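Local coordinates for galacto-N-biose/lacto-N-biose I transporter substrate-binding protein (Bifidobacterium longum, PDB 2Z8F) that binds the disaccharides galacto-N-biose and lacto-N-biose and the milk sugar lacto-N-tetraose as the solute-binding protein of an ABC transporter, probably delivering them for uptake, at residues V133-A139 with E268-L274; K168-Q174 with G242-V248. All coordinates share one frame; numbering follows the deposited sequence.

Interaction 1. Residues V133-A139 with E268-L274; sequences VYFYNKA and EWQVAQL
N137 and W269 face each other as a non-hydrogen-bonded antiparallel pair, their CA atoms 4.3 Å apart. CB of N137 sits over one face of the indole, 4.1 Å from the centroid of the six-membered ring and almost on its normal, a CH-pi contact. With CG anti to the backbone N (chi1 -175°), the amide of N137 continues past the ring to E268, where ND2 donates to OE2 at 3.0 Å. The bond is nearly straight and lies in the amide plane, but meets the carboxylate on its anti side, the two planes 68° apart. K138 N adds a bond to E268 O, and CB of A139 packs 3.5 Å from E268 CD. Without the amide, as with an alanine here, E268 OE2 would probably lose this donor and the first helical turn its side-chain cap, since N137 OD1 accepts from E140 N.

Farther along the strands, Y134 and Y136 pair through two-way backbone bonds with A272 and Q270. Y136 CG lies between the backbone N and carbonyl carbon (chi1 70°), bringing CE2 within 3.5 Å of Q270 CB and 3.8 Å of A272 CB. On the other sheet face, F135 CD1 lies beside V271 CG2, also at 3.8 Å. Outside the pair, F257 meets F135 and W269 edge-to-face, and T264 O accepts from W269 NE1.

Ladder and N-cap thus make one strand-to-helix junction: backbone bonds set the register of an edge strand against 133-137, while a carboxylate, probably charged, would favour the amide rotation that turns ND2 to E268 and OD1 to the N-H of E140 in the first helical turn.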
loop_
_atom_site.group_PDB
_atom_site.type_symbol
_atom_site.label_atom_id
_atom_site.label_comp_id
_atom_site.label_asym_id
_atom_site.label_seq_id
_atom_site.Cartn_x
_atom_site.Cartn_y
_atom_site.Cartn_z
ATOM N N VAL A 133 -7.135 5.906 4.272
ATOM C CA VAL A 133 -7.700 6.977 5.097
ATOM C C VAL A 133 -8.038 8.189 4.210
ATOM O O VAL A 133 -7.911 8.109 2.976
ATOM C CB VAL A 133 -6.722 7.369 6.264
ATOM C CG1 VAL A 133 -6.497 6.218 7.178
ATOM C CG2 VAL A 133 -5.339 7.834 5.693
ATOM N N TYR A 134 -8.474 9.283 4.828
ATOM C CA TYR A 134 -8.878 10.473 4.091
ATOM C C TYR A 134 -8.082 11.684 4.579
ATOM O O TYR A 134 -8.112 11.997 5.767
ATOM C CB TYR A 134 -10.373 10.721 4.270
ATOM C CG TYR A 134 -10.904 11.861 3.430
ATOM C CD1 TYR A 134 -10.891 11.802 2.035
ATOM C CD2 TYR A 134 -11.453 12.994 4.026
ATOM C CE1 TYR A 134 -11.392 12.866 1.251
ATOM C CE2 TYR A 134 -11.978 14.055 3.252
ATOM C CZ TYR A 134 -11.939 13.985 1.871
ATOM O OH TYR A 134 -12.449 15.034 1.119
ATOM N N PHE A 135 -7.304 12.298 3.688
ATOM C CA PHE A 135 -6.577 13.523 4.021
ATOM C C PHE A 135 -7.426 14.695 3.531
ATOM O O PHE A 135 -7.937 14.679 2.387
ATOM C CB PHE A 135 -5.237 13.630 3.255
ATOM C CG PHE A 135 -4.163 12.608 3.629
ATOM C CD1 PHE A 135 -4.303 11.737 4.713
ATOM C CD2 PHE A 135 -2.958 12.579 2.904
ATOM C CE1 PHE A 135 -3.302 10.819 5.023
ATOM C CE2 PHE A 135 -1.945 11.692 3.217
ATOM C CZ PHE A 135 -2.120 10.784 4.297
ATOM N N TYR A 136 -7.535 15.742 4.337
ATOM C CA TYR A 136 -8.293 16.929 3.895
ATOM C C TYR A 136 -7.790 18.198 4.561
ATOM O O TYR A 136 -7.256 18.148 5.684
ATOM C CB TYR A 136 -9.818 16.770 4.117
ATOM C CG TYR A 136 -10.188 16.802 5.576
ATOM C CD1 TYR A 136 -10.769 17.941 6.156
ATOM C CD2 TYR A 136 -9.919 15.708 6.389
ATOM C CE1 TYR A 136 -11.079 17.971 7.514
ATOM C CE2 TYR A 136 -10.222 15.738 7.740
ATOM C CZ TYR A 136 -10.795 16.862 8.292
ATOM O OH TYR A 136 -11.062 16.834 9.644
ATOM N N ASN A 137 -7.956 19.318 3.862
ATOM C CA ASN A 137 -7.613 20.626 4.431
ATOM C C ASN A 137 -8.818 21.209 5.152
ATOM O O ASN A 137 -9.759 21.697 4.530
ATOM C CB ASN A 137 -7.073 21.587 3.372
ATOM C CG ASN A 137 -6.601 22.889 3.985
ATOM O OD1 ASN A 137 -7.266 23.429 4.849
ATOM N ND2 ASN A 137 -5.448 23.385 3.550
ATOM N N LYS A 138 -8.770 21.141 6.482
ATOM C CA LYS A 138 -9.910 21.527 7.312
ATOM C C LYS A 138 -10.263 23.003 7.135
ATOM O O LYS A 138 -11.433 23.366 7.136
ATOM C CB LYS A 138 -9.624 21.196 8.783
ATOM C CG LYS A 138 -10.778 21.563 9.708
ATOM C CD LYS A 138 -10.795 20.747 10.974
ATOM C CE LYS A 138 -12.081 21.040 11.754
ATOM N NZ LYS A 138 -12.443 19.926 12.658
ATOM N N ALA A 139 -9.249 23.855 6.985
ATOM C CA ALA A 139 -9.474 25.286 6.763
ATOM C C ALA A 139 -10.225 25.568 5.456
ATOM O O ALA A 139 -11.115 26.425 5.418
ATOM C CB ALA A 139 -8.142 26.026 6.777
ATOM N N GLU A 268 -3.090 23.052 8.525
ATOM C CA GLU A 268 -4.535 22.981 8.266
ATOM C C GLU A 268 -5.000 21.591 7.844
ATOM O O GLU A 268 -6.199 21.303 7.882
ATOM C CB GLU A 268 -4.932 23.974 7.180
ATOM C CG GLU A 268 -4.446 25.384 7.447
ATOM C CD GLU A 268 -4.650 26.310 6.268
ATOM O OE1 GLU A 268 -4.845 27.510 6.533
ATOM O OE2 GLU A 268 -4.617 25.869 5.088
ATOM N N TRP A 269 -4.061 20.755 7.418
ATOM C CA TRP A 269 -4.406 19.380 7.003
ATOM C C TRP A 269 -4.784 18.505 8.189
ATOM O O TRP A 269 -4.291 18.700 9.309
ATOM C CB TRP A 269 -3.296 18.734 6.186
ATOM C CG TRP A 269 -3.123 19.316 4.820
ATOM C CD1 TRP A 269 -2.264 20.338 4.452
ATOM C CD2 TRP A 269 -3.823 18.935 3.634
ATOM N NE1 TRP A 269 -2.393 20.590 3.108
ATOM C CE2 TRP A 269 -3.339 19.747 2.583
ATOM C CE3 TRP A 269 -4.803 17.968 3.351
ATOM C CZ2 TRP A 269 -3.802 19.627 1.273
ATOM C CZ3 TRP A 269 -5.279 17.856 2.024
ATOM C CH2 TRP A 269 -4.772 18.689 1.011
ATOM N N GLN A 270 -5.701 17.571 7.942
ATOM C CA GLN A 270 -6.143 16.612 8.944
ATOM C C GLN A 270 -6.286 15.238 8.297
ATOM O O GLN A 270 -6.406 15.132 7.067
ATOM C CB GLN A 270 -7.508 17.015 9.520
ATOM C CG GLN A 270 -7.530 18.317 10.301
ATOM C CD GLN A 270 -6.870 18.165 11.658
ATOM O OE1 GLN A 270 -5.681 18.437 11.819
ATOM N NE2 GLN A 270 -7.621 17.680 12.622
ATOM N N VAL A 271 -6.269 14.197 9.130
ATOM C CA VAL A 271 -6.554 12.834 8.686
ATOM C C VAL A 271 -7.886 12.427 9.303
ATOM O O VAL A 271 -8.127 12.656 10.496
ATOM C CB VAL A 271 -5.465 11.849 9.118
ATOM C CG1 VAL A 271 -5.822 10.410 8.754
ATOM C CG2 VAL A 271 -4.123 12.233 8.472
ATOM N N ALA A 272 -8.748 11.847 8.478
ATOM C CA ALA A 272 -10.032 11.281 8.942
ATOM C C ALA A 272 -10.114 9.826 8.469
ATOM O O ALA A 272 -9.487 9.442 7.497
ATOM C CB ALA A 272 -11.171 12.060 8.350
ATOM N N GLN A 273 -10.918 9.014 9.162
ATOM C CA GLN A 273 -11.289 7.707 8.632
ATOM C C GLN A 273 -12.119 7.874 7.359
ATOM O O GLN A 273 -12.792 8.885 7.194
ATOM C CB GLN A 273 -12.127 6.959 9.666
ATOM C CG GLN A 273 -11.409 6.717 10.997
ATOM C CD GLN A 273 -10.097 5.973 10.831
ATOM O OE1 GLN A 273 -10.048 4.894 10.220
ATOM N NE2 GLN A 273 -9.016 6.542 11.373
ATOM N N LEU A 274 -12.051 6.891 6.455
ATOM C CA LEU A 274 -12.932 6.890 5.299
ATOM C C LEU A 274 -14.376 6.959 5.742
ATOM O O LEU A 274 -14.760 6.271 6.692
ATOM C CB LEU A 274 -12.764 5.593 4.532
ATOM C CG LEU A 274 -11.469 5.343 3.778
ATOM C CD1 LEU A 274 -11.679 4.031 3.054
ATOM C CD2 LEU A 274 -11.221 6.457 2.790
#

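Interaction 2. Residues K168-Q174 with G242-V248; sequences KYIMSYQ and GSLIGTV
Y169 and L244 form a single backbone bridge, with CA atoms 4.9 Å apart, between two segments whose end-to-end directions differ by 43°. Y169 N donates to S243 O at 2.8 Å; in return Y169 O takes a nearly straight bond from I245 N at 2.9 Å and a weak one from G246 N. G246 is tightly placed, because a CB there would clash with I170 O. This short bridge joins the loop between helices 153-165 and 178-187 to the approach to strand 246-250, an edge of the three-stranded antiparallel sheet in this periplasmic-binding-protein-like fold.

At one end K168, bent at chi2 (-66°), brings NZ to G242 O at 2.7 Å, above the carbonyl plane, while its CB packs 3.8 Å from I245 CD1. I170 CG2 meets the same CD1 at 3.9 Å. M171, folded back at chi2 and chi3, brings SD against V248 CG2, the two side chains crossing at a slant, and F156 and F215 also touch this methionine. Beyond it the polar groups close a ring: Q174 NE2 donates to S172 OG, S172 OG to T247 OG1 at 2.6 Å, and T247 OG1 to V248 O, which one water joins back to Q174 NE2, 2.9 Å from each.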
loop_
_atom_site.group_PDB
_atom_site.type_symbol
_atom_site.label_atom_id
_atom_site.label_comp_id
_atom_site.label_asym_id
_atom_site.label_seq_id
_atom_site.Cartn_x
_atom_site.Cartn_y
_atom_site.Cartn_z
ATOM N N LYS A 168 -12.289 23.965 -6.399
ATOM C CA LYS A 168 -11.605 23.137 -5.390
ATOM C C LYS A 168 -12.052 21.690 -5.587
ATOM O O LYS A 168 -13.134 21.449 -6.133
ATOM C CB LYS A 168 -11.991 23.575 -3.982
ATOM C CG LYS A 168 -11.550 24.993 -3.571
ATOM C CD LYS A 168 -10.048 25.093 -3.486
ATOM C CE LYS A 168 -9.638 26.282 -2.632
ATOM N NZ LYS A 168 -8.246 26.634 -2.995
ATOM N N TYR A 169 -11.241 20.736 -5.141
ATOM C CA TYR A 169 -11.606 19.313 -5.299
ATOM C C TYR A 169 -11.385 18.593 -3.986
ATOM O O TYR A 169 -10.300 18.664 -3.421
ATOM C CB TYR A 169 -10.828 18.683 -6.477
ATOM C CG TYR A 169 -11.059 19.519 -7.722
ATOM C CD1 TYR A 169 -12.246 19.414 -8.449
ATOM C CD2 TYR A 169 -10.143 20.512 -8.096
ATOM C CE1 TYR A 169 -12.499 20.248 -9.566
ATOM C CE2 TYR A 169 -10.389 21.359 -9.210
ATOM C CZ TYR A 169 -11.569 21.218 -9.932
ATOM O OH TYR A 169 -11.821 22.027 -11.033
ATOM N N ILE A 170 -12.442 17.941 -3.480
ATOM C CA ILE A 170 -12.333 17.190 -2.244
ATOM C C ILE A 170 -12.112 15.676 -2.493
ATOM O O ILE A 170 -12.151 14.883 -1.552
ATOM C CB ILE A 170 -13.529 17.425 -1.289
ATOM C CG1 ILE A 170 -14.846 16.898 -1.872
ATOM C CG2 ILE A 170 -13.636 18.939 -0.932
ATOM C CD1 ILE A 170 -16.034 16.845 -0.821
ATOM N N MET A 171 -11.896 15.305 -3.757
ATOM C CA MET A 171 -11.506 13.947 -4.104
ATOM C C MET A 171 -10.530 13.959 -5.275
ATOM O O MET A 171 -10.560 14.862 -6.127
ATOM C CB MET A 171 -12.763 13.099 -4.421
ATOM C CG MET A 171 -12.537 11.583 -4.565
ATOM S SD MET A 171 -11.575 10.799 -3.249
ATOM C CE MET A 171 -12.639 11.064 -1.867
ATOM N N SER A 172 -9.633 12.986 -5.281
ATOM C CA SER A 172 -8.864 12.667 -6.478
ATOM C C SER A 172 -9.248 11.298 -7.021
ATOM O O SER A 172 -9.624 10.389 -6.259
ATOM C CB SER A 172 -7.365 12.741 -6.224
ATOM O OG SER A 172 -6.912 11.626 -5.453
ATOM N N TYR A 173 -9.228 11.186 -8.341
ATOM C CA TYR A 173 -9.335 9.916 -9.038
ATOM C C TYR A 173 -7.954 9.641 -9.610
ATOM O O TYR A 173 -7.473 10.438 -10.428
ATOM C CB TYR A 173 -10.354 10.056 -10.167
ATOM C CG TYR A 173 -10.537 8.844 -11.040
ATOM C CD1 TYR A 173 -11.275 7.751 -10.594
ATOM C CD2 TYR A 173 -10.013 8.798 -12.341
ATOM C CE1 TYR A 173 -11.466 6.638 -11.411
ATOM C CE2 TYR A 173 -10.219 7.688 -13.174
ATOM C CZ TYR A 173 -10.952 6.606 -12.695
ATOM O OH TYR A 173 -11.178 5.489 -13.490
ATOM N N GLN A 174 -7.346 8.530 -9.199
ATOM C CA GLN A 174 -5.950 8.244 -9.503
ATOM C C GLN A 174 -5.863 7.026 -10.421
ATOM O O GLN A 174 -5.724 5.878 -9.955
ATOM C CB GLN A 174 -5.176 8.019 -8.196
ATOM C CG GLN A 174 -5.162 9.248 -7.304
ATOM C CD GLN A 174 -4.519 9.013 -5.970
ATOM O OE1 GLN A 174 -3.786 8.046 -5.792
ATOM N NE2 GLN A 174 -4.788 9.899 -5.021
ATOM N N GLY A 242 -3.282 24.650 -4.124
ATOM C CA GLY A 242 -4.421 24.763 -3.233
ATOM C C GLY A 242 -5.718 24.211 -3.795
ATOM O O GLY A 242 -6.763 24.368 -3.170
ATOM N N SER A 243 -5.679 23.586 -4.970
ATOM C CA SER A 243 -6.936 23.147 -5.606
ATOM C C SER A 243 -7.406 21.799 -5.072
ATOM O O SER A 243 -8.606 21.624 -4.818
ATOM C CB SER A 243 -6.850 23.124 -7.129
ATOM O OG SER A 243 -5.830 22.267 -7.597
ATOM N N LEU A 244 -6.461 20.873 -4.891
ATOM C CA LEU A 244 -6.789 19.564 -4.266
ATOM C C LEU A 244 -6.761 19.726 -2.748
ATOM O O LEU A 244 -5.700 19.916 -2.153
ATOM C CB LEU A 244 -5.842 18.438 -4.720
ATOM C CG LEU A 244 -6.165 17.031 -4.178
ATOM C CD1 LEU A 244 -7.528 16.566 -4.715
ATOM C CD2 LEU A 244 -5.054 16.030 -4.542
ATOM N N ILE A 245 -7.939 19.618 -2.118
ATOM C CA ILE A 245 -8.095 19.910 -0.692
ATOM C C ILE A 245 -8.612 18.692 0.080
ATOM O O ILE A 245 -8.820 18.741 1.290
ATOM C CB ILE A 245 -8.989 21.152 -0.417
ATOM C CG1 ILE A 245 -10.367 21.024 -1.068
ATOM C CG2 ILE A 245 -8.266 22.413 -0.934
ATOM C CD1 ILE A 245 -11.380 22.048 -0.563
ATOM N N GLY A 246 -8.792 17.599 -0.633
ATOM C CA GLY A 246 -9.195 16.361 0.033
ATOM C C GLY A 246 -8.934 15.191 -0.876
ATOM O O GLY A 246 -9.097 15.289 -2.103
ATOM N N THR A 247 -8.554 14.054 -0.296
ATOM C CA THR A 247 -8.366 12.828 -1.099
ATOM C C THR A 247 -8.247 11.594 -0.204
ATOM O O THR A 247 -7.798 11.675 0.944
ATOM C CB THR A 247 -7.110 12.898 -2.043
ATOM O OG1 THR A 247 -7.043 11.716 -2.865
ATOM C CG2 THR A 247 -5.833 13.024 -1.253
ATOM N N VAL A 248 -8.675 10.457 -0.740
ATOM C CA VAL A 248 -8.281 9.179 -0.185
ATOM C C VAL A 248 -6.762 9.058 -0.324
ATOM O O VAL A 248 -6.169 9.539 -1.298
ATOM C CB VAL A 248 -8.952 8.015 -0.930
ATOM C CG1 VAL A 248 -8.400 6.660 -0.495
ATOM C CG2 VAL A 248 -10.482 8.089 -0.769
HETATM O O HOH W 1 -3.600 10.130 -2.396
#

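In the fold
Interactions 1 and 2 share one sheet, in which strand 132-137 runs between strands 246-250 and 269-273; their centres are 11 Å apart. Along the chain, 168-174 and 242-248 are nested within the loop closed by 133-139 and 268-274. Direct bridges probably include hydrogen bonds from Y134 OH to I170 O, 2.7 Å, and from N137 N to I245 O, 2.8 Å, while W269 CH2 packs on L244 O. Neither contact reaches the sugar directly: the side chain of Q174 in interaction 2 lies about 9 Å from a bound galactose and that of F135 in interaction 1 about 11 Å, consistent with both belonging to the framework around the glycan pocket and not to its first shell.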